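Local coordinates for putative uncharacterized protein (Enterobacter cloacae, PDB 4HFK), which probably acts as an immunity protein that neutralises an amidase effector of the type VI secretion system, at residues B[16-21]-B[60-65]; B[56-61]-B[93-98]. One frame throughout, in Å; residues are numbered along the deposited sequence.

The two contacts show how one helix can serve a buried core and the end of the modelled chain together. Both use helix 52-66, and they share E60 and V61. Contact 1 is wholly buried, lies about 5 Å from the chain centre (centre to centre) and joins two helices by apolar contacts alone. Contact 2, about 11 Å out, is partly buried: a leucine packs on the helix while neighbouring basic residues bind a sulfate. The contacts, with centres about 8 Å apart, also meet directly, W18 CZ3 packing on A58 CB at 3.8 Å and E16 OE2 forming a salt bridge with K96 NZ at 2.7 Å.

Contact 1: residues B[16-21]-B[60-65]; sequences ENWVQN and EVIVSL
I62 reaches from helix 52-66 to V19 and W18 of helix 11-27, a compact example of a helix pair joined through one long aliphatic side chain. The backbones come nearest at V19 and I62, whose CA atoms are 7.6 Å apart. At I62 the CG1 branch stands anti to the carbonyl carbon (chi1 -71°) and continues extended to CD1 (chi2 170°), which carries the methyl across the interface. There CD1 lies 3.8 Å from V19 CG1, while I62 CG1 is 3.9 Å from that same methyl. The two side chains slide past one another in opposite directions, V19 CG1 resting alongside the outer part of I62. This branch of V19 is the one placed anti to its own backbone N (chi1 171°). I62 CD1 also approaches V19 O at 3.9 Å, so the methyl covers a piece of helix backbone too. W18 CZ3 also comes within 4.2 Å of I62 CD1, the methyl meeting the indole obliquely. No hydrogen bond links the two segments. W18 in turn makes an edge-to-face contact with F55, while I86 and A87 of helix 79-87 pack on V19. Such apolar contact between helices far apart in sequence is characteristic of the core of an all-helical fold, here in a member of the type VI amidase immunity family.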
ATOM      1  N   GLU B  16     -10.401  -2.595   0.400  1.00  5.78           N
ATOM      2  CA  GLU B  16      -9.495  -1.496   0.041  1.00  9.05           C
ATOM      3  C   GLU B  16      -8.066  -1.982  -0.206  1.00  7.55           C
ATOM      4  O   GLU B  16      -7.419  -1.575  -1.168  1.00  8.18           O
ATOM      5  CB  GLU B  16      -9.488  -0.424   1.141  1.00  7.89           C
ATOM      6  CG  GLU B  16     -10.785   0.387   1.208  1.00  9.78           C
ATOM      7  CD  GLU B  16     -10.970   1.100   2.546  1.00 14.16           C
ATOM      8  OE1 GLU B  16     -10.065   1.014   3.417  1.00 12.86           O
ATOM      9  OE2 GLU B  16     -12.029   1.739   2.725  1.00 17.40           O
ATOM     10  N   ASN B  17      -7.574  -2.834   0.681  1.00  5.38           N
ATOM     11  CA  ASN B  17      -6.225  -3.360   0.559  1.00  7.78           C
ATOM     12  C   ASN B  17      -6.083  -4.276  -0.654  1.00  8.69           C
ATOM     13  O   ASN B  17      -5.054  -4.247  -1.333  1.00 10.38           O
ATOM     14  CB  ASN B  17      -5.802  -4.048   1.867  1.00  7.30           C
ATOM     15  CG  ASN B  17      -5.729  -3.058   3.031  1.00 12.58           C
ATOM     16  OD1 ASN B  17      -5.675  -1.845   2.807  1.00 10.27           O
ATOM     17  ND2 ASN B  17      -5.742  -3.565   4.268  1.00  8.61           N
ATOM     18  N   TRP B  18      -7.117  -5.064  -0.949  1.00  5.50           N
ATOM     19  CA  TRP B  18      -7.136  -5.805  -2.203  1.00  6.82           C
ATOM     20  C   TRP B  18      -6.954  -4.851  -3.382  1.00  6.66           C
ATOM     21  O   TRP B  18      -6.081  -5.060  -4.240  1.00  6.19           O
ATOM     22  CB  TRP B  18      -8.429  -6.615  -2.380  1.00  5.34           C
ATOM     23  CG  TRP B  18      -8.424  -7.427  -3.675  1.00  5.72           C
ATOM     24  CD1 TRP B  18      -7.892  -8.679  -3.862  1.00  6.63           C
ATOM     25  CD2 TRP B  18      -8.945  -7.019  -4.954  1.00  7.13           C
ATOM     26  NE1 TRP B  18      -8.070  -9.081  -5.175  1.00  7.09           N
ATOM     27  CE2 TRP B  18      -8.713  -8.084  -5.861  1.00  8.60           C
ATOM     28  CE3 TRP B  18      -9.606  -5.875  -5.413  1.00  5.47           C
ATOM     29  CZ2 TRP B  18      -9.105  -8.021  -7.207  1.00  5.34           C
ATOM     30  CZ3 TRP B  18     -10.003  -5.819  -6.744  1.00  9.08           C
ATOM     31  CH2 TRP B  18      -9.748  -6.891  -7.625  1.00  9.78           C
ATOM     32  N   VAL B  19      -7.767  -3.801  -3.420  1.00  5.61           N
ATOM     33  CA  VAL B  19      -7.718  -2.846  -4.530  1.00  7.19           C
ATOM     34  C   VAL B  19      -6.338  -2.196  -4.621  1.00  8.02           C
ATOM     35  O   VAL B  19      -5.769  -2.070  -5.715  1.00  8.23           O
ATOM     36  CB  VAL B  19      -8.790  -1.736  -4.396  1.00  6.34           C
ATOM     37  CG1 VAL B  19      -8.562  -0.637  -5.447  1.00  8.89           C
ATOM     38  CG2 VAL B  19     -10.197  -2.323  -4.535  1.00  5.97           C
ATOM     39  N   GLN B  20      -5.801  -1.787  -3.471  1.00  6.86           N
ATOM     40  CA  GLN B  20      -4.500  -1.116  -3.444  1.00  9.43           C
ATOM     41  C   GLN B  20      -3.383  -2.046  -3.920  1.00  9.05           C
ATOM     42  O   GLN B  20      -2.559  -1.667  -4.758  1.00  7.91           O
ATOM     43  CB  GLN B  20      -4.182  -0.595  -2.035  1.00 10.87           C
ATOM     44  CG  GLN B  20      -3.163   0.559  -2.024  1.00 12.94           C
ATOM     45  CD  GLN B  20      -1.855   0.201  -1.337  1.00 13.79           C
ATOM     46  OE1 GLN B  20      -1.599  -0.962  -1.036  1.00 14.80           O
ATOM     47  NE2 GLN B  20      -1.022   1.210  -1.077  1.00 14.32           N
ATOM     48  N   ASN B  21      -3.355  -3.262  -3.383  1.00  7.87           N
ATOM     49  CA  ASN B  21      -2.305  -4.216  -3.730  1.00 10.09           C
ATOM     50  C   ASN B  21      -2.368  -4.568  -5.210  1.00 10.02           C
ATOM     51  O   ASN B  21      -1.346  -4.670  -5.888  1.00 13.70           O
ATOM     52  CB  ASN B  21      -2.426  -5.492  -2.899  1.00  7.85           C
ATOM     53  CG  ASN B  21      -1.992  -5.305  -1.459  1.00 10.79           C
ATOM     54  OD1 ASN B  21      -1.926  -6.280  -0.705  1.00 12.26           O
ATOM     55  ND2 ASN B  21      -1.707  -4.058  -1.060  1.00  7.89           N
ATOM     56  N   GLU B  60     -11.981  -3.368 -13.289  1.00 13.98           N
ATOM     57  CA  GLU B  60     -12.271  -2.437 -14.378  1.00 17.77           C
ATOM     58  C   GLU B  60     -12.137  -0.991 -13.912  1.00 16.05           C
ATOM     59  O   GLU B  60     -11.588  -0.145 -14.625  1.00 14.18           O
ATOM     60  CB  GLU B  60     -13.691  -2.653 -14.910  1.00 17.36           C
ATOM     61  CG  GLU B  60     -13.894  -3.981 -15.621  1.00 26.40           C
ATOM     62  N   VAL B  61     -12.653  -0.703 -12.720  1.00 14.26           N
ATOM     63  CA  VAL B  61     -12.569   0.649 -12.178  1.00 16.16           C
ATOM     64  C   VAL B  61     -11.102   1.025 -12.004  1.00 12.21           C
ATOM     65  O   VAL B  61     -10.682   2.124 -12.371  1.00 12.01           O
ATOM     66  CB  VAL B  61     -13.342   0.774 -10.839  1.00 14.66           C
ATOM     67  CG1 VAL B  61     -13.069   2.107 -10.184  1.00 13.21           C
ATOM     68  CG2 VAL B  61     -14.838   0.594 -11.077  1.00 16.41           C
ATOM     69  N   ILE B  62     -10.320   0.092 -11.469  1.00 13.51           N
ATOM     70  CA  ILE B  62      -8.881   0.282 -11.310  1.00 11.58           C
ATOM     71  C   ILE B  62      -8.198   0.681 -12.630  1.00 11.86           C
ATOM     72  O   ILE B  62      -7.455   1.670 -12.685  1.00  9.92           O
ATOM     73  CB  ILE B  62      -8.227  -0.999 -10.750  1.00 12.41           C
ATOM     74  CG1 ILE B  62      -8.610  -1.192  -9.279  1.00 11.14           C
ATOM     75  CG2 ILE B  62      -6.722  -0.940 -10.875  1.00 12.80           C
ATOM     76  CD1 ILE B  62      -8.214  -2.544  -8.724  1.00 10.36           C
ATOM     77  N   VAL B  63      -8.442  -0.085 -13.689  1.00 10.88           N
ATOM     78  CA  VAL B  63      -7.785   0.177 -14.971  1.00 10.87           C
ATOM     79  C   VAL B  63      -8.132   1.582 -15.483  1.00 15.59           C
ATOM     80  O   VAL B  63      -7.268   2.295 -16.006  1.00 12.76           O
ATOM     81  CB  VAL B  63      -8.128  -0.908 -16.021  1.00 15.40           C
ATOM     82  CG1 VAL B  63      -7.601  -0.518 -17.392  1.00 17.56           C
ATOM     83  CG2 VAL B  63      -7.533  -2.254 -15.600  1.00 17.45           C
ATOM     84  N   SER B  64      -9.389   1.984 -15.288  1.00 12.35           N
ATOM     85  CA  SER B  64      -9.848   3.298 -15.707  1.00 11.46           C
ATOM     86  C   SER B  64      -9.237   4.430 -14.874  1.00 15.93           C
ATOM     87  O   SER B  64      -8.793   5.440 -15.423  1.00 16.64           O
ATOM     88  CB  SER B  64     -11.375   3.365 -15.646  1.00 15.97           C
ATOM     89  OG  SER B  64     -11.836   4.643 -16.060  1.00 28.13           O
ATOM     90  N   LEU B  65      -9.217   4.270 -13.552  1.00 10.55           N
ATOM     91  CA  LEU B  65      -8.696   5.324 -12.678  1.00 14.17           C
ATOM     92  C   LEU B  65      -7.171   5.474 -12.766  1.00 13.12           C
ATOM     93  O   LEU B  65      -6.645   6.582 -12.626  1.00 12.30           O
ATOM     94  CB  LEU B  65      -9.141   5.107 -11.225  1.00 10.46           C
ATOM     95  CG  LEU B  65     -10.611   5.405 -10.906  1.00 17.80           C
ATOM     96  CD1 LEU B  65     -10.904   5.215  -9.421  1.00 14.79           C
ATOM     97  CD2 LEU B  65     -10.984   6.811 -11.323  1.00 21.58           C
TER

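Contact 2: residues B[56-61]-B[93-98]; sequences EKADEV and RPLKSS. With SO4 (sulfate ion), chain E.
The C-terminal 3-10 segment 93-96 docks on helix 52-66 through L95, which lies over K57, A58 and V61, residues on one face of that helix. The example illustrates how the end of the modelled chain can be fixed by one apolar anchor and polar bonds around it. L95 has CG anti to the carbonyl carbon (chi1 -57°), and its forked end spreads over the helix. CD1 settles on A58, 3.5 Å from A58 N and 3.9 Å from A58 CB, so the small alanine lets the methyl approach the helix backbone. V61 CG2 meets the same L95 CD1 tip to tip at 4.2 Å. The other branch, L95 CD2, lies 3.9 Å from K57 CB; the extended lysine chain crosses the leucine at about a right angle and carries its ammonium away. No hydrogen bond joins the two segments, but N54 ND2 donates to both L95 O and S97 O, tying the tail to the same helix.

R93 and K96 turn instead to a sulfate, probably taken from the crystallisation liquor. R93 bends sharply at chi3 (-17°), and its NH1 donates in the guanidinium plane to sulfate O1 at 2.9 Å, with an N-H...O angle of 157°. K96 NZ binds that same O1 at 2.6 Å, and Q12 NE2 is also hydrogen-bonded to the sulfate. D90 forms a salt bridge with R93 NH2, while E16 is a second ionic partner of K96 NZ; these carboxylates are likely to offset part of the positive charge. R93, K96 and Q12 thus form a surface anion site, occupied in the crystal, beside the leucine anchor that packs the 3-10 turn against helix 52-66.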
ATOM      1  N   GLU B  56     -14.298  -8.314  -9.811  1.00 12.98           N
ATOM      2  CA  GLU B  56     -14.260  -8.203 -11.270  1.00 15.44           C
ATOM      3  C   GLU B  56     -14.553  -6.771 -11.710  1.00 12.74           C
ATOM      4  O   GLU B  56     -13.817  -6.202 -12.511  1.00 12.65           O
ATOM      5  CB  GLU B  56     -15.261  -9.174 -11.918  1.00 17.24           C
ATOM      6  CG  GLU B  56     -15.022 -10.645 -11.567  1.00 15.87           C
ATOM      7  CD  GLU B  56     -16.132 -11.551 -12.060  1.00 23.92           C
ATOM      8  OE1 GLU B  56     -16.980 -11.087 -12.859  1.00 18.37           O
ATOM      9  OE2 GLU B  56     -16.160 -12.729 -11.644  1.00 21.21           O
ATOM     10  N   LYS B  57     -15.625  -6.187 -11.182  1.00 10.06           N
ATOM     11  CA  LYS B  57     -15.954  -4.796 -11.500  1.00 12.92           C
ATOM     12  C   LYS B  57     -14.886  -3.826 -10.993  1.00 13.58           C
ATOM     13  O   LYS B  57     -14.528  -2.874 -11.685  1.00 16.24           O
ATOM     14  CB  LYS B  57     -17.318  -4.421 -10.919  1.00 13.30           C
ATOM     15  CG  LYS B  57     -18.478  -5.203 -11.535  1.00 21.68           C
ATOM     16  CD  LYS B  57     -19.815  -4.679 -11.031  1.00 29.16           C
ATOM     17  CE  LYS B  57     -20.979  -5.435 -11.659  1.00 46.54           C
ATOM     18  NZ  LYS B  57     -22.282  -4.970 -11.099  1.00 50.80           N
ATOM     19  N   ALA B  58     -14.373  -4.074  -9.790  1.00 10.94           N
ATOM     20  CA  ALA B  58     -13.340  -3.219  -9.209  1.00 10.03           C
ATOM     21  C   ALA B  58     -12.093  -3.172 -10.083  1.00 12.09           C
ATOM     22  O   ALA B  58     -11.442  -2.133 -10.203  1.00 12.86           O
ATOM     23  CB  ALA B  58     -12.986  -3.692  -7.803  1.00  8.19           C
ATOM     24  N   ASP B  59     -11.751  -4.303 -10.687  1.00 14.87           N
ATOM     25  CA  ASP B  59     -10.585  -4.365 -11.555  1.00 14.52           C
ATOM     26  C   ASP B  59     -10.759  -3.454 -12.770  1.00 15.13           C
ATOM     27  O   ASP B  59      -9.800  -2.839 -13.232  1.00 19.69           O
ATOM     28  CB  ASP B  59     -10.316  -5.803 -12.004  1.00 16.76           C
ATOM     29  CG  ASP B  59      -8.901  -5.991 -12.499  1.00 22.81           C
ATOM     30  OD1 ASP B  59      -7.961  -5.833 -11.687  1.00 24.05           O
ATOM     31  OD2 ASP B  59      -8.728  -6.297 -13.694  1.00 32.39           O
ATOM     32  N   GLU B  60     -11.981  -3.368 -13.289  1.00 13.98           N
ATOM     33  CA  GLU B  60     -12.271  -2.437 -14.378  1.00 17.77           C
ATOM     34  C   GLU B  60     -12.137  -0.991 -13.912  1.00 16.05           C
ATOM     35  O   GLU B  60     -11.588  -0.145 -14.625  1.00 14.18           O
ATOM     36  CB  GLU B  60     -13.691  -2.653 -14.910  1.00 17.36           C
ATOM     37  CG  GLU B  60     -13.894  -3.981 -15.621  1.00 26.40           C
ATOM     38  N   VAL B  61     -12.653  -0.703 -12.720  1.00 14.26           N
ATOM     39  CA  VAL B  61     -12.569   0.649 -12.178  1.00 16.16           C
ATOM     40  C   VAL B  61     -11.102   1.025 -12.004  1.00 12.21           C
ATOM     41  O   VAL B  61     -10.682   2.124 -12.371  1.00 12.01           O
ATOM     42  CB  VAL B  61     -13.342   0.774 -10.839  1.00 14.66           C
ATOM     43  CG1 VAL B  61     -13.069   2.107 -10.184  1.00 13.21           C
ATOM     44  CG2 VAL B  61     -14.838   0.594 -11.077  1.00 16.41           C
ATOM     45  N   ARG B  93     -16.209   2.673  -4.103  1.00  9.55           N
ATOM     46  CA  ARG B  93     -17.014   2.557  -2.875  1.00 13.40           C
ATOM     47  C   ARG B  93     -18.241   1.622  -2.931  1.00 12.64           C
ATOM     48  O   ARG B  93     -18.428   0.810  -2.030  1.00 19.31           O
ATOM     49  CB  ARG B  93     -17.391   3.945  -2.292  1.00 12.40           C
ATOM     50  CG  ARG B  93     -17.943   3.855  -0.847  1.00 19.16           C
ATOM     51  CD  ARG B  93     -18.009   5.189  -0.074  1.00 13.88           C
ATOM     52  NE  ARG B  93     -17.197   6.263  -0.655  1.00 17.43           N
ATOM     53  CZ  ARG B  93     -15.925   6.488  -0.339  1.00 20.34           C
ATOM     54  NH1 ARG B  93     -15.322   5.707   0.540  1.00 17.19           N
ATOM     55  NH2 ARG B  93     -15.250   7.478  -0.916  1.00 27.10           N
ATOM     56  N   PRO B  94     -19.075   1.721  -3.976  1.00 14.60           N
ATOM     57  CA  PRO B  94     -20.232   0.819  -3.931  1.00 21.03           C
ATOM     58  C   PRO B  94     -19.865  -0.662  -4.041  1.00 21.78           C
ATOM     59  O   PRO B  94     -20.664  -1.513  -3.637  1.00 18.50           O
ATOM     60  CB  PRO B  94     -21.050   1.227  -5.162  1.00 20.58           C
ATOM     61  CG  PRO B  94     -20.076   1.932  -6.068  1.00 21.40           C
ATOM     62  CD  PRO B  94     -19.117   2.618  -5.147  1.00 15.15           C
ATOM     63  N   LEU B  95     -18.683  -0.965  -4.575  1.00 15.26           N
ATOM     64  CA  LEU B  95     -18.244  -2.349  -4.696  1.00 13.10           C
ATOM     65  C   LEU B  95     -17.853  -2.934  -3.331  1.00 11.94           C
ATOM     66  O   LEU B  95     -17.549  -4.125  -3.214  1.00 14.54           O
ATOM     67  CB  LEU B  95     -17.106  -2.444  -5.710  1.00 10.43           C
ATOM     68  CG  LEU B  95     -17.542  -1.871  -7.062  1.00 16.36           C
ATOM     69  CD1 LEU B  95     -16.373  -1.753  -8.017  1.00 12.08           C
ATOM     70  CD2 LEU B  95     -18.669  -2.721  -7.675  1.00 19.69           C
ATOM     71  N   LYS B  96     -17.873  -2.094  -2.297  1.00  9.69           N
ATOM     72  CA  LYS B  96     -17.634  -2.557  -0.930  1.00 15.20           C
ATOM     73  C   LYS B  96     -18.878  -3.214  -0.313  1.00 13.96           C
ATOM     74  O   LYS B  96     -18.806  -3.800   0.767  1.00 15.46           O
ATOM     75  CB  LYS B  96     -17.187  -1.393  -0.045  1.00 15.33           C
ATOM     76  CG  LYS B  96     -15.759  -0.904  -0.286  1.00 18.67           C
ATOM     77  CD  LYS B  96     -15.574   0.500   0.330  1.00 18.15           C
ATOM     78  CE  LYS B  96     -14.131   0.917   0.356  1.00 17.17           C
ATOM     79  NZ  LYS B  96     -13.977   2.278   0.940  1.00 13.77           N
ATOM     80  N   SER B  97     -20.014  -3.105  -0.999  1.00 14.20           N
ATOM     81  CA  SER B  97     -21.260  -3.703  -0.523  1.00 16.21           C
ATOM     82  C   SER B  97     -21.619  -4.890  -1.398  1.00 19.32           C
ATOM     83  O   SER B  97     -21.352  -4.884  -2.608  1.00 13.47           O
ATOM     84  CB  SER B  97     -22.408  -2.691  -0.586  1.00 16.05           C
ATOM     85  OG  SER B  97     -22.143  -1.533   0.192  1.00 15.64           O
ATOM     86  N   SER B  98     -22.240  -5.900  -0.798  1.00 19.95           N
ATOM     87  CA  SER B  98     -22.753  -7.033  -1.563  1.00 23.96           C
ATOM     88  C   SER B  98     -24.154  -6.721  -2.076  1.00 29.12           C
ATOM     89  O   SER B  98     -24.966  -6.126  -1.362  1.00 34.00           O
ATOM     90  CB  SER B  98     -22.794  -8.287  -0.695  1.00 23.12           C
ATOM     91  OG  SER B  98     -23.589  -8.068   0.457  1.00 36.18           O
TER
HETATM   92  S   SO4 E 200     -16.422   2.963   3.483  1.00 24.27           S
HETATM   93  O1  SO4 E 200     -16.084   3.368   2.111  1.00 13.03           O
HETATM   94  O2  SO4 E 200     -15.478   1.915   3.916  1.00 19.83           O
HETATM   95  O3  SO4 E 200     -16.306   4.120   4.380  1.00 20.49           O
HETATM   96  O4  SO4 E 200     -17.797   2.464   3.551  1.00 15.17           O